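Enoyl-CoA hydratase (Mycobacterium avium, PDB 3OC7) probably catalyses the addition of water to the double bond of enoyl-CoA thioesters in fatty acid metabolism, as a trimeric member of the crotonase family. Local coordinates at residues 88-93 and 240-245; 118-123 and 140-145; 148-153 and 248-253. All blocks are in the same frame, centred on the assembly; numbering follows the deposited sequence.

Contact 1 (88-93 and 240-245)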
ATOM      1  N   ASP A  88      10.850  23.656  25.205  1.00 24.71           N
ATOM      2  CA  ASP A  88      11.006  24.610  24.098  1.00 24.69           C
ATOM      3  C   ASP A  88      12.050  24.154  23.076  1.00 24.06           C
ATOM      4  O   ASP A  88      11.822  24.256  21.861  1.00 23.26           O
ATOM      5  CB  ASP A  88      11.344  26.017  24.619  1.00 25.57           C
ATOM      6  CG  ASP A  88      10.183  26.670  25.360  1.00 27.29           C
ATOM      7  OD1 ASP A  88       9.012  26.493  24.956  1.00 29.00           O
ATOM      8  OD2 ASP A  88      10.446  27.384  26.355  1.00 30.66           O
ATOM      9  N   MET A  89      13.184  23.644  23.559  1.00 23.66           N
ATOM     10  CA  MET A  89      14.246  23.130  22.683  1.00 23.76           C
ATOM     11  C   MET A  89      13.799  21.880  21.905  1.00 22.20           C
ATOM     12  O   MET A  89      14.102  21.744  20.714  1.00 22.02           O
ATOM     13  CB  MET A  89      15.542  22.851  23.468  1.00 24.79           C
ATOM     14  CG  MET A  89      16.389  24.096  23.786  1.00 28.40           C
ATOM     15  SD  MET A  89      17.795  23.823  24.905  1.00 35.45           S
ATOM     16  CE  MET A  89      18.965  22.975  23.850  1.00 35.06           C
ATOM     17  N   ALA A  90      13.063  20.988  22.575  1.00 20.50           N
ATOM     18  CA  ALA A  90      12.543  19.756  21.945  1.00 18.76           C
ATOM     19  C   ALA A  90      11.479  20.012  20.861  1.00 17.94           C
ATOM     20  O   ALA A  90      11.536  19.394  19.792  1.00 16.47           O
ATOM     21  CB  ALA A  90      12.005  18.781  22.998  1.00 18.89           C
ATOM     22  N   VAL A  91      10.531  20.917  21.119  1.00 16.78           N
ATOM     23  CA  VAL A  91       9.498  21.248  20.113  1.00 16.43           C
ATOM     24  C   VAL A  91      10.102  21.901  18.848  1.00 16.51           C
ATOM     25  O   VAL A  91       9.681  21.599  17.719  1.00 15.35           O
ATOM     26  CB  VAL A  91       8.287  22.055  20.717  1.00 15.75           C
ATOM     27  CG1 VAL A  91       8.669  23.515  21.042  1.00 18.22           C
ATOM     28  CG2 VAL A  91       7.076  21.984  19.791  1.00 16.55           C
ATOM     29  N   GLU A  92      11.094  22.777  19.026  1.00 16.87           N
ATOM     30  CA  GLU A  92      11.793  23.402  17.896  0.50 17.18           C
ATOM     31  C   GLU A  92      12.638  22.406  17.101  1.00 16.71           C
ATOM     32  O   GLU A  92      12.719  22.483  15.874  1.00 16.60           O
ATOM     33  CB  GLU A  92      12.668  24.568  18.362  0.50 17.72           C
ATOM     34  CG  GLU A  92      11.917  25.871  18.597  0.50 19.64           C
ATOM     35  CD  GLU A  92      10.882  26.178  17.522  0.50 21.61           C
ATOM     36  OE1 GLU A  92      11.223  26.230  16.314  0.50 21.08           O
ATOM     37  OE2 GLU A  92       9.718  26.383  17.896  0.50 23.40           O
ATOM     38  N   ARG A  93      13.287  21.464  17.796  1.00 16.71           N
ATOM     39  CA  ARG A  93      14.045  20.392  17.115  1.00 16.08           C
ATOM     40  C   ARG A  93      13.131  19.567  16.177  1.00 14.65           C
ATOM     41  O   ARG A  93      13.515  19.216  15.035  1.00 14.13           O
ATOM     42  CB  ARG A  93      14.761  19.454  18.114  1.00 17.25           C
ATOM     43  CG  ARG A  93      16.034  20.001  18.777  1.00 21.39           C
ATOM     44  CD  ARG A  93      16.880  18.850  19.358  1.00 24.35           C
ATOM     45  NE  ARG A  93      16.177  18.048  20.368  1.00 26.07           N
ATOM     46  CZ  ARG A  93      16.083  18.375  21.656  1.00 26.31           C
ATOM     47  NH1 ARG A  93      16.634  19.495  22.105  1.00 27.10           N
ATOM     48  NH2 ARG A  93      15.424  17.584  22.495  1.00 26.71           N
ATOM     49  N   GLU A 240       3.626  16.427  20.345  1.00 13.82           N
ATOM     50  CA  GLU A 240       3.732  15.078  20.923  1.00 13.75           C
ATOM     51  C   GLU A 240       5.188  14.668  21.212  1.00 14.03           C
ATOM     52  O   GLU A 240       5.495  14.141  22.295  1.00 13.54           O
ATOM     53  CB  GLU A 240       3.046  14.042  20.006  1.00 13.68           C
ATOM     54  CG  GLU A 240       3.176  12.588  20.502  1.00 16.65           C
ATOM     55  CD  GLU A 240       2.464  11.554  19.625  1.00 20.37           C
ATOM     56  OE1 GLU A 240       1.770  11.921  18.648  1.00 22.47           O
ATOM     57  OE2 GLU A 240       2.593  10.347  19.943  1.00 22.40           O
ATOM     58  N   SER A 241       6.080  14.897  20.245  1.00 13.55           N
ATOM     59  CA  SER A 241       7.514  14.603  20.375  0.70 13.70           C
ATOM     60  C   SER A 241       8.106  15.258  21.635  1.00 14.33           C
ATOM     61  O   SER A 241       8.839  14.629  22.410  1.00 14.40           O
ATOM     62  CB  SER A 241       8.261  15.089  19.111  0.70 13.90           C
ATOM     63  OG  SER A 241       9.663  14.811  19.142  0.70 12.68           O
ATOM     64  N   ALA A 242       7.791  16.540  21.819  1.00 14.96           N
ATOM     65  CA  ALA A 242       8.304  17.295  22.967  1.00 15.42           C
ATOM     66  C   ALA A 242       7.760  16.840  24.326  1.00 15.96           C
ATOM     67  O   ALA A 242       8.521  16.769  25.304  1.00 16.23           O
ATOM     68  CB  ALA A 242       8.063  18.795  22.754  1.00 15.46           C
ATOM     69  N   ARG A 243       6.457  16.547  24.392  1.00 16.91           N
ATOM     70  CA  ARG A 243       5.851  15.960  25.607  1.00 17.65           C
ATOM     71  C   ARG A 243       6.520  14.641  26.002  1.00 17.78           C
ATOM     72  O   ARG A 243       6.801  14.400  27.184  1.00 17.69           O
ATOM     73  CB  ARG A 243       4.342  15.734  25.435  1.00 18.17           C
ATOM     74  CG  ARG A 243       3.485  16.994  25.430  1.00 20.75           C
ATOM     75  CD  ARG A 243       2.002  16.680  25.702  1.00 24.27           C
ATOM     76  NE  ARG A 243       1.406  15.754  24.734  1.00 26.58           N
ATOM     77  CZ  ARG A 243       0.947  16.101  23.529  1.00 26.24           C
ATOM     78  NH1 ARG A 243       1.021  17.361  23.110  1.00 26.34           N
ATOM     79  NH2 ARG A 243       0.428  15.176  22.731  1.00 28.01           N
ATOM     80  N   LEU A 244       6.772  13.767  25.026  1.00 16.49           N
ATOM     81  CA  LEU A 244       7.427  12.501  25.334  1.00 16.84           C
ATOM     82  C   LEU A 244       8.875  12.706  25.814  1.00 16.67           C
ATOM     83  O   LEU A 244       9.312  12.061  26.771  1.00 16.79           O
ATOM     84  CB  LEU A 244       7.347  11.521  24.152  1.00 16.81           C
ATOM     85  CG  LEU A 244       5.953  11.009  23.741  1.00 16.88           C
ATOM     86  CD1 LEU A 244       5.975  10.430  22.315  1.00 16.47           C
ATOM     87  CD2 LEU A 244       5.394   9.972  24.741  1.00 19.08           C
ATOM     88  N   PHE A 245       9.609  13.617  25.169  1.00 16.92           N
ATOM     89  CA  PHE A 245      11.021  13.868  25.526  1.00 17.75           C
ATOM     90  C   PHE A 245      11.244  14.243  27.015  1.00 18.15           C
ATOM     91  O   PHE A 245      12.219  13.798  27.636  1.00 18.33           O
ATOM     92  CB  PHE A 245      11.645  14.939  24.601  1.00 18.22           C
ATOM     93  CG  PHE A 245      13.151  15.088  24.760  1.00 18.65           C
ATOM     94  CD1 PHE A 245      14.026  14.226  24.103  1.00 21.19           C
ATOM     95  CD2 PHE A 245      13.686  16.085  25.571  1.00 21.18           C
ATOM     96  CE1 PHE A 245      15.408  14.350  24.253  1.00 22.67           C
ATOM     97  CE2 PHE A 245      15.076  16.216  25.735  1.00 22.27           C
ATOM     98  CZ  PHE A 245      15.934  15.344  25.067  1.00 22.58           C
TER
HETATM   99  O   HOH W   1      11.700  16.546  20.113  1.00 24.86           O
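Ala90 and Ala242 face each other where two helices of the crotonase fold, 86-106 and the long helix 212-245, pack in a roughly antiparallel crossing, the directions of the short segments 142° apart. Their methyl groups meet with CB of Ala90 3.9 Å from CB of Ala242, and this smallness on both surfaces lets the axes of the two short segments approach to 8.1 Å. Ala242 CB also presses on the next residue along, lying 3.6 Å from the backbone N of Val91. Val91 adds its CB rather than its methyls to this buried patch. The alanines thus suit the place because each fills the interface with a single carbon. Beside them a water donates to Ala90 O at 2.9 Å; its link to Ser241 OG, 2.8 Å in the conformer described, is less certain.

Toward the solvent side the packing gives way to longer groups. In Phe245, the last residue of its helix, CG is anti to the backbone N (chi1 -171°), which carries the base of the ring out from the helix; the ring face then lies under Arg93 NH2. One guanidinium face has Ala90 CA above it, toward the edge of the group, while the NH2 end reaches over the ring. This cation-pi pair lies at the margin of the contact, with Phe245 exposed and Arg93 partly so. Guanidinium and ring are inclined 64° to each other; CZ of Arg93 is 4.8 Å from the Phe245 centroid, and NH2 hangs over the ring centre, 3.4 Å above its plane.

Contact 2 (118-123 and 140-145)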
ATOM      1  N   HIS A 118      24.875   2.480   8.935  1.00 13.05           N
ATOM      2  CA  HIS A 118      23.777   2.413   9.904  1.00 12.93           C
ATOM      3  C   HIS A 118      22.804   3.603   9.794  1.00 12.43           C
ATOM      4  O   HIS A 118      23.220   4.752   9.545  1.00 12.17           O
ATOM      5  CB  HIS A 118      24.330   2.271  11.339  1.00 13.70           C
ATOM      6  CG  HIS A 118      25.331   1.158  11.498  1.00 14.21           C
ATOM      7  ND1 HIS A 118      25.016  -0.171  11.296  1.00 17.28           N
ATOM      8  CD2 HIS A 118      26.640   1.185  11.857  1.00 16.41           C
ATOM      9  CE1 HIS A 118      26.091  -0.912  11.514  1.00 16.68           C
ATOM     10  NE2 HIS A 118      27.088  -0.114  11.851  1.00 17.79           N
ATOM     11  N   VAL A 119      21.508   3.302   9.947  1.00 12.50           N
ATOM     12  CA  VAL A 119      20.420   4.298   9.970  1.00 11.91           C
ATOM     13  C   VAL A 119      19.591   4.149  11.281  1.00 11.73           C
ATOM     14  O   VAL A 119      19.069   3.060  11.570  1.00 12.07           O
ATOM     15  CB  VAL A 119      19.480   4.128   8.736  1.00 11.50           C
ATOM     16  CG1 VAL A 119      18.258   5.113   8.774  1.00 11.16           C
ATOM     17  CG2 VAL A 119      20.257   4.246   7.410  1.00 10.96           C
ATOM     18  N   ARG A 120      19.499   5.225  12.069  1.00 12.71           N
ATOM     19  CA  ARG A 120      18.710   5.219  13.327  1.00 13.62           C
ATOM     20  C   ARG A 120      17.938   6.552  13.495  1.00 13.23           C
ATOM     21  O   ARG A 120      18.350   7.590  12.972  1.00 13.35           O
ATOM     22  CB  ARG A 120      19.593   4.979  14.575  1.00 13.90           C
ATOM     23  CG  ARG A 120      20.470   3.718  14.610  1.00 15.30           C
ATOM     24  CD  ARG A 120      19.646   2.433  14.826  1.00 17.37           C
ATOM     25  NE  ARG A 120      20.482   1.242  14.983  1.00 18.36           N
ATOM     26  CZ  ARG A 120      21.006   0.538  13.980  1.00 18.61           C
ATOM     27  NH1 ARG A 120      20.791   0.894  12.717  1.00 17.86           N
ATOM     28  NH2 ARG A 120      21.767  -0.517  14.243  1.00 20.29           N
ATOM     29  N   ALA A 121      16.831   6.507  14.259  1.00 14.48           N
ATOM     30  CA  ALA A 121      16.063   7.703  14.685  1.00 15.26           C
ATOM     31  C   ALA A 121      15.727   8.683  13.547  1.00 14.97           C
ATOM     32  O   ALA A 121      15.192   8.252  12.522  1.00 15.56           O
ATOM     33  CB  ALA A 121      16.754   8.421  15.880  1.00 16.06           C
ATOM     34  N   GLY A 122      16.047   9.972  13.700  1.00 15.41           N
ATOM     35  CA  GLY A 122      15.799  10.979  12.673  1.00 15.10           C
ATOM     36  C   GLY A 122      16.355  10.654  11.292  1.00 14.96           C
ATOM     37  O   GLY A 122      15.865  11.167  10.291  1.00 15.22           O
ATOM     38  N   GLY A 123      17.427   9.853  11.237  1.00 14.41           N
ATOM     39  CA  GLY A 123      17.948   9.377   9.945  1.00 14.08           C
ATOM     40  C   GLY A 123      16.906   8.720   9.039  1.00 12.76           C
ATOM     41  O   GLY A 123      16.962   8.878   7.815  1.00 12.13           O
ATOM     42  N   SER A 140      22.390  -1.159   8.052  1.00 13.21           N
ATOM     43  CA  SER A 140      21.453  -1.720   9.062  1.00 13.49           C
ATOM     44  C   SER A 140      20.397  -0.677   9.470  1.00 12.48           C
ATOM     45  O   SER A 140      20.668   0.539   9.378  1.00 12.84           O
ATOM     46  CB  SER A 140      22.181  -2.266  10.317  1.00 14.02           C
ATOM     47  OG  SER A 140      22.418  -1.249  11.283  1.00 16.53           O
ATOM     48  N   PHE A 141      19.224  -1.151   9.944  1.00 11.82           N
ATOM     49  CA  PHE A 141      18.067  -0.312  10.301  1.00 11.12           C
ATOM     50  C   PHE A 141      17.404  -0.834  11.609  1.00 11.00           C
ATOM     51  O   PHE A 141      17.197  -2.056  11.748  1.00 11.18           O
ATOM     52  CB  PHE A 141      17.017  -0.357   9.159  1.00 10.37           C
ATOM     53  CG  PHE A 141      17.575  -0.055   7.761  1.00 10.94           C
ATOM     54  CD1 PHE A 141      18.175  -1.061   6.982  1.00 10.76           C
ATOM     55  CD2 PHE A 141      17.495   1.236   7.226  1.00 10.64           C
ATOM     56  CE1 PHE A 141      18.695  -0.775   5.705  1.00 11.70           C
ATOM     57  CE2 PHE A 141      17.997   1.525   5.944  1.00 11.66           C
ATOM     58  CZ  PHE A 141      18.603   0.540   5.193  1.00 11.85           C
ATOM     59  N   ALA A 142      17.076   0.054  12.566  1.00 11.40           N
ATOM     60  CA  ALA A 142      16.325  -0.322  13.801  1.00 12.30           C
ATOM     61  C   ALA A 142      15.546   0.864  14.406  1.00 12.32           C
ATOM     62  O   ALA A 142      16.110   1.956  14.552  1.00 13.95           O
ATOM     63  CB  ALA A 142      17.269  -0.940  14.856  1.00 12.09           C
ATOM     64  N   LEU A 143      14.268   0.646  14.728  1.00 13.43           N
ATOM     65  CA  LEU A 143      13.400   1.661  15.362  1.00 13.39           C
ATOM     66  C   LEU A 143      13.224   1.309  16.850  1.00 14.06           C
ATOM     67  O   LEU A 143      12.240   0.655  17.230  1.00 14.48           O
ATOM     68  CB  LEU A 143      12.019   1.734  14.658  1.00 14.16           C
ATOM     69  CG  LEU A 143      11.991   2.212  13.198  1.00 14.57           C
ATOM     70  CD1 LEU A 143      10.909   1.501  12.363  1.00 17.57           C
ATOM     71  CD2 LEU A 143      11.835   3.734  13.084  1.00 17.88           C
ATOM     72  N   THR A 144      14.179   1.730  17.679  1.00 14.44           N
ATOM     73  CA  THR A 144      14.187   1.368  19.111  1.00 15.06           C
ATOM     74  C   THR A 144      13.573   2.410  20.057  1.00 14.25           C
ATOM     75  O   THR A 144      13.783   2.329  21.285  1.00 13.92           O
ATOM     76  CB  THR A 144      15.614   1.019  19.586  1.00 15.23           C
ATOM     77  OG1 THR A 144      16.487   2.117  19.289  1.00 18.02           O
ATOM     78  CG2 THR A 144      16.106  -0.285  18.922  1.00 18.08           C
ATOM     79  N   GLU A 145      12.807   3.358  19.505  1.00 13.81           N
ATOM     80  CA  GLU A 145      12.156   4.445  20.271  1.00 13.33           C
ATOM     81  C   GLU A 145      11.388   3.991  21.523  1.00 13.39           C
ATOM     82  O   GLU A 145      11.586   4.562  22.610  1.00 13.55           O
ATOM     83  CB  GLU A 145      11.257   5.335  19.371  1.00 12.95           C
ATOM     84  CG  GLU A 145      11.977   6.352  18.448  1.00 14.62           C
ATOM     85  CD  GLU A 145      12.653   5.767  17.200  1.00 16.53           C
ATOM     86  OE1 GLU A 145      12.601   4.544  16.935  1.00 18.62           O
ATOM     87  OE2 GLU A 145      13.256   6.582  16.459  1.00 21.74           O
TER
HETATM   88  O   HOH W   2      19.293   0.852  18.023  1.00 30.41           O
HETATM   89  O   HOH W   3      15.727   4.430  15.824  1.00 18.12           O
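Ser140 OG is the meeting point of His118 and Arg120. Ser140 has its side chain on the same face of the sheet as those two, and chi1 of 86° sets OG between the backbone N and the carbonyl carbon. His118 ND1 and Ser140 OG are hydrogen-bonded at 2.8 Å near the imidazole plane; either could be the donor. Arg120 grips the same oxygen end-on with two nitrogens, NH1 at 3.0 Å and NH2 at 3.1 Å, and OG lies in the guanidinium plane. NH1 also donates to Val119 O at 3.0 Å, from above that carbonyl plane, while Ala142 CB lies against a guanidinium face.

Between the parallel strands 118-120 and 140-142, part of the small three-stranded sheet of this crotonase fold, Val119 N donates to Ser140 O at 2.9 Å. On the other face Val119 CB packs against Phe141 CD2, and both side chains touch Phe124. Next along, a water accepts from Ala121 N at 2.8 Å and can donate to Ala142 O, 2.8 Å away, though acceptors in reach outnumber its protons. Arg120 to Gly123 form a type II' turn closed by Gly123 N to Arg120 O. Glycine suits Gly123: a CB there would strike Arg120 O.

Contact 3 (148-153 and 248-253)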
ATOM      1  N   ILE A 148      13.279   3.202  24.793  1.00 17.42           N
ATOM      2  CA  ILE A 148      13.759   4.335  25.612  1.00 18.30           C
ATOM      3  C   ILE A 148      12.619   5.275  26.065  1.00 17.02           C
ATOM      4  O   ILE A 148      12.860   6.393  26.519  1.00 17.95           O
ATOM      5  CB  ILE A 148      14.976   5.104  24.964  1.00 18.79           C
ATOM      6  CG1 ILE A 148      14.581   5.823  23.664  1.00 18.85           C
ATOM      7  CG2 ILE A 148      16.180   4.158  24.747  1.00 20.14           C
ATOM      8  CD1 ILE A 148      15.675   6.768  23.090  1.00 19.31           C
ATOM      9  N   GLY A 149      11.374   4.807  25.937  1.00 16.56           N
ATOM     10  CA  GLY A 149      10.208   5.540  26.423  1.00 15.69           C
ATOM     11  C   GLY A 149       9.521   6.543  25.510  1.00 15.53           C
ATOM     12  O   GLY A 149       8.637   7.280  25.953  1.00 16.12           O
ATOM     13  N   VAL A 150       9.896   6.562  24.232  1.00 14.27           N
ATOM     14  CA  VAL A 150       9.312   7.524  23.266  1.00 13.46           C
ATOM     15  C   VAL A 150       8.672   6.809  22.054  1.00 12.71           C
ATOM     16  O   VAL A 150       8.395   5.601  22.138  1.00 12.69           O
ATOM     17  CB  VAL A 150      10.315   8.680  22.885  1.00 12.76           C
ATOM     18  CG1 VAL A 150      10.783   9.411  24.159  1.00 13.58           C
ATOM     19  CG2 VAL A 150      11.523   8.159  22.128  1.00 14.94           C
ATOM     20  N   ALA A 151       8.444   7.545  20.958  1.00 12.54           N
ATOM     21  CA  ALA A 151       7.782   7.022  19.732  1.00 11.62           C
ATOM     22  C   ALA A 151       8.353   7.681  18.464  1.00 11.84           C
ATOM     23  O   ALA A 151       8.870   8.798  18.539  1.00 11.93           O
ATOM     24  CB  ALA A 151       6.258   7.231  19.812  1.00 12.12           C
ATOM     25  N   PRO A 152       8.260   7.004  17.294  1.00 11.43           N
ATOM     26  CA  PRO A 152       8.715   7.624  16.028  1.00 11.56           C
ATOM     27  C   PRO A 152       7.706   8.640  15.423  1.00 11.13           C
ATOM     28  O   PRO A 152       7.203   8.444  14.300  1.00 11.24           O
ATOM     29  CB  PRO A 152       8.960   6.410  15.101  1.00 11.74           C
ATOM     30  CG  PRO A 152       8.634   5.145  15.919  1.00 13.11           C
ATOM     31  CD  PRO A 152       7.851   5.595  17.117  1.00 11.72           C
ATOM     32  N   ALA A 153       7.429   9.730  16.151  1.00 10.72           N
ATOM     33  CA  ALA A 153       6.365  10.672  15.794  1.00 10.74           C
ATOM     34  C   ALA A 153       6.591  11.497  14.504  1.00 10.82           C
ATOM     35  O   ALA A 153       5.876  11.302  13.505  1.00 10.59           O
ATOM     36  CB  ALA A 153       5.986  11.569  17.012  1.00 11.32           C
ATOM     37  N   ASP A 248       8.722  11.314  32.486  1.00 21.58           N
ATOM     38  CA  ASP A 248       9.420  10.445  33.454  1.00 21.85           C
ATOM     39  C   ASP A 248       9.972   9.148  32.848  1.00 21.10           C
ATOM     40  O   ASP A 248      11.110   8.761  33.141  1.00 21.00           O
ATOM     41  CB  ASP A 248       8.524  10.121  34.662  1.00 22.94           C
ATOM     42  CG  ASP A 248       8.198  11.348  35.521  1.00 25.11           C
ATOM     43  OD1 ASP A 248       8.928  12.364  35.471  1.00 28.46           O
ATOM     44  OD2 ASP A 248       7.192  11.283  36.264  1.00 29.63           O
ATOM     45  N   GLU A 249       9.178   8.477  32.008  1.00 20.02           N
ATOM     46  CA  GLU A 249       9.636   7.231  31.386  1.00 19.54           C
ATOM     47  C   GLU A 249      10.771   7.438  30.378  1.00 19.17           C
ATOM     48  O   GLU A 249      11.662   6.583  30.252  1.00 18.98           O
ATOM     49  CB  GLU A 249       8.470   6.412  30.787  1.00 19.64           C
ATOM     50  CG  GLU A 249       7.749   5.530  31.819  1.00 19.99           C
ATOM     51  CD  GLU A 249       6.492   4.843  31.297  1.00 20.77           C
ATOM     52  OE1 GLU A 249       6.453   4.391  30.124  1.00 17.47           O
ATOM     53  OE2 GLU A 249       5.528   4.731  32.087  1.00 24.28           O
ATOM     54  N   ALA A 250      10.761   8.577  29.669  1.00 18.97           N
ATOM     55  CA  ALA A 250      11.868   8.930  28.773  1.00 19.53           C
ATOM     56  C   ALA A 250      13.183   9.205  29.515  1.00 20.22           C
ATOM     57  O   ALA A 250      14.253   8.835  29.036  1.00 20.36           O
ATOM     58  CB  ALA A 250      11.488  10.113  27.875  1.00 18.60           C
ATOM     59  N   ARG A 251      13.102   9.834  30.690  1.00 21.54           N
ATOM     60  CA  ARG A 251      14.287  10.088  31.513  0.70 22.70           C
ATOM     61  C   ARG A 251      14.946   8.781  31.978  1.00 22.64           C
ATOM     62  O   ARG A 251      16.175   8.616  31.890  1.00 23.03           O
ATOM     63  CB  ARG A 251      13.917  10.962  32.711  0.70 23.27           C
ATOM     64  CG  ARG A 251      13.379  12.336  32.346  0.70 25.42           C
ATOM     65  CD  ARG A 251      14.461  13.410  32.334  0.70 29.35           C
ATOM     66  NE  ARG A 251      13.929  14.718  31.944  0.70 31.09           N
ATOM     67  CZ  ARG A 251      13.246  15.534  32.746  0.70 32.39           C
ATOM     68  NH1 ARG A 251      12.992  15.197  34.007  0.70 33.50           N
ATOM     69  NH2 ARG A 251      12.810  16.698  32.282  0.70 32.87           N
ATOM     70  N   GLU A 252      14.125   7.853  32.476  1.00 22.65           N
ATOM     71  CA  GLU A 252      14.602   6.537  32.911  1.00 23.33           C
ATOM     72  C   GLU A 252      15.167   5.716  31.741  1.00 23.58           C
ATOM     73  O   GLU A 252      16.182   5.020  31.883  1.00 22.65           O
ATOM     74  CB  GLU A 252      13.482   5.776  33.640  1.00 23.33           C
ATOM     75  CG  GLU A 252      13.708   4.262  33.848  1.00 24.15           C
ATOM     76  CD  GLU A 252      14.894   3.907  34.752  1.00 25.34           C
ATOM     77  OE1 GLU A 252      15.442   4.787  35.456  1.00 26.62           O
ATOM     78  OE2 GLU A 252      15.270   2.716  34.755  1.00 26.45           O
ATOM     79  N   GLY A 253      14.510   5.798  30.582  1.00 23.85           N
ATOM     80  CA  GLY A 253      14.975   5.080  29.395  1.00 25.38           C
ATOM     81  C   GLY A 253      16.374   5.467  28.944  1.00 26.65           C
ATOM     82  O   GLY A 253      17.189   4.604  28.614  1.00 26.80           O
TER
HETATM   83  O   HOH W   4      14.611   8.532  26.290  1.00 21.21           O
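The irregular backbone at Ile148 and Gly149 lies flush against the first turns of helix 248-259, with Ile148 CA only 4.0 Å from Gly253 CA. Ile148 O points at the helix, where the CA-H of Ala250 approaches it almost straight (168°), the CA of Ala250 being 3.5 Å from that oxygen. A water donates to Ile148 O and to Ala250 O, both at 2.8 Å, and so satisfies the two carbonyls. Glycine fits both sides of this join. Gly149 has a positive phi, and a CB there would clash with Glu249 O; one on Gly253 would run into Ile148 O.

Fewer side chains than backbone atoms meet. Ile148 CG2 comes within 4.0 Å of Gly253 O. Val150 CG1 rests on Ala250 CB at 3.8 Å, with CG1 anti to the carbonyl carbon (chi1 -56°), and Leu244 of the preceding helix packs on the same valine. Glu249 is held by the second subunit, its OE1 accepting from Gln213 N there and hydrogen-bonded to Ser211 OG of that chain. The arrangement is tight glycine-mediated packing of a loop on a helix, joining the segment after strand 140-142 to the C-terminal helices characteristic of crotonase subunits, alongside the subunit interface.

In the fold
Contacts 1 and 3 adjoin, their centres 12 Å apart, where helices 212-245 and 248-259, consecutive in the chain, meet: Leu244 O lies 3.1 Å from Ala250 CB. Both also border the second subunit. Contact 2 sits nearer the chain's centre, 19 Å from contact 1 between centres, with nearest atoms about 8 Å apart. It does touch contact 3, 15 Å away between centres, through a probable hydrogen bond of 3.1 Å between Glu145 O and Val150 N. In crotonase-family enzymes a backbone N-H at the glycine-rich start of the helix that follows a strand like 118-120 contributes to the oxyanion hole, and 120-123 by analogy probably lies at that site.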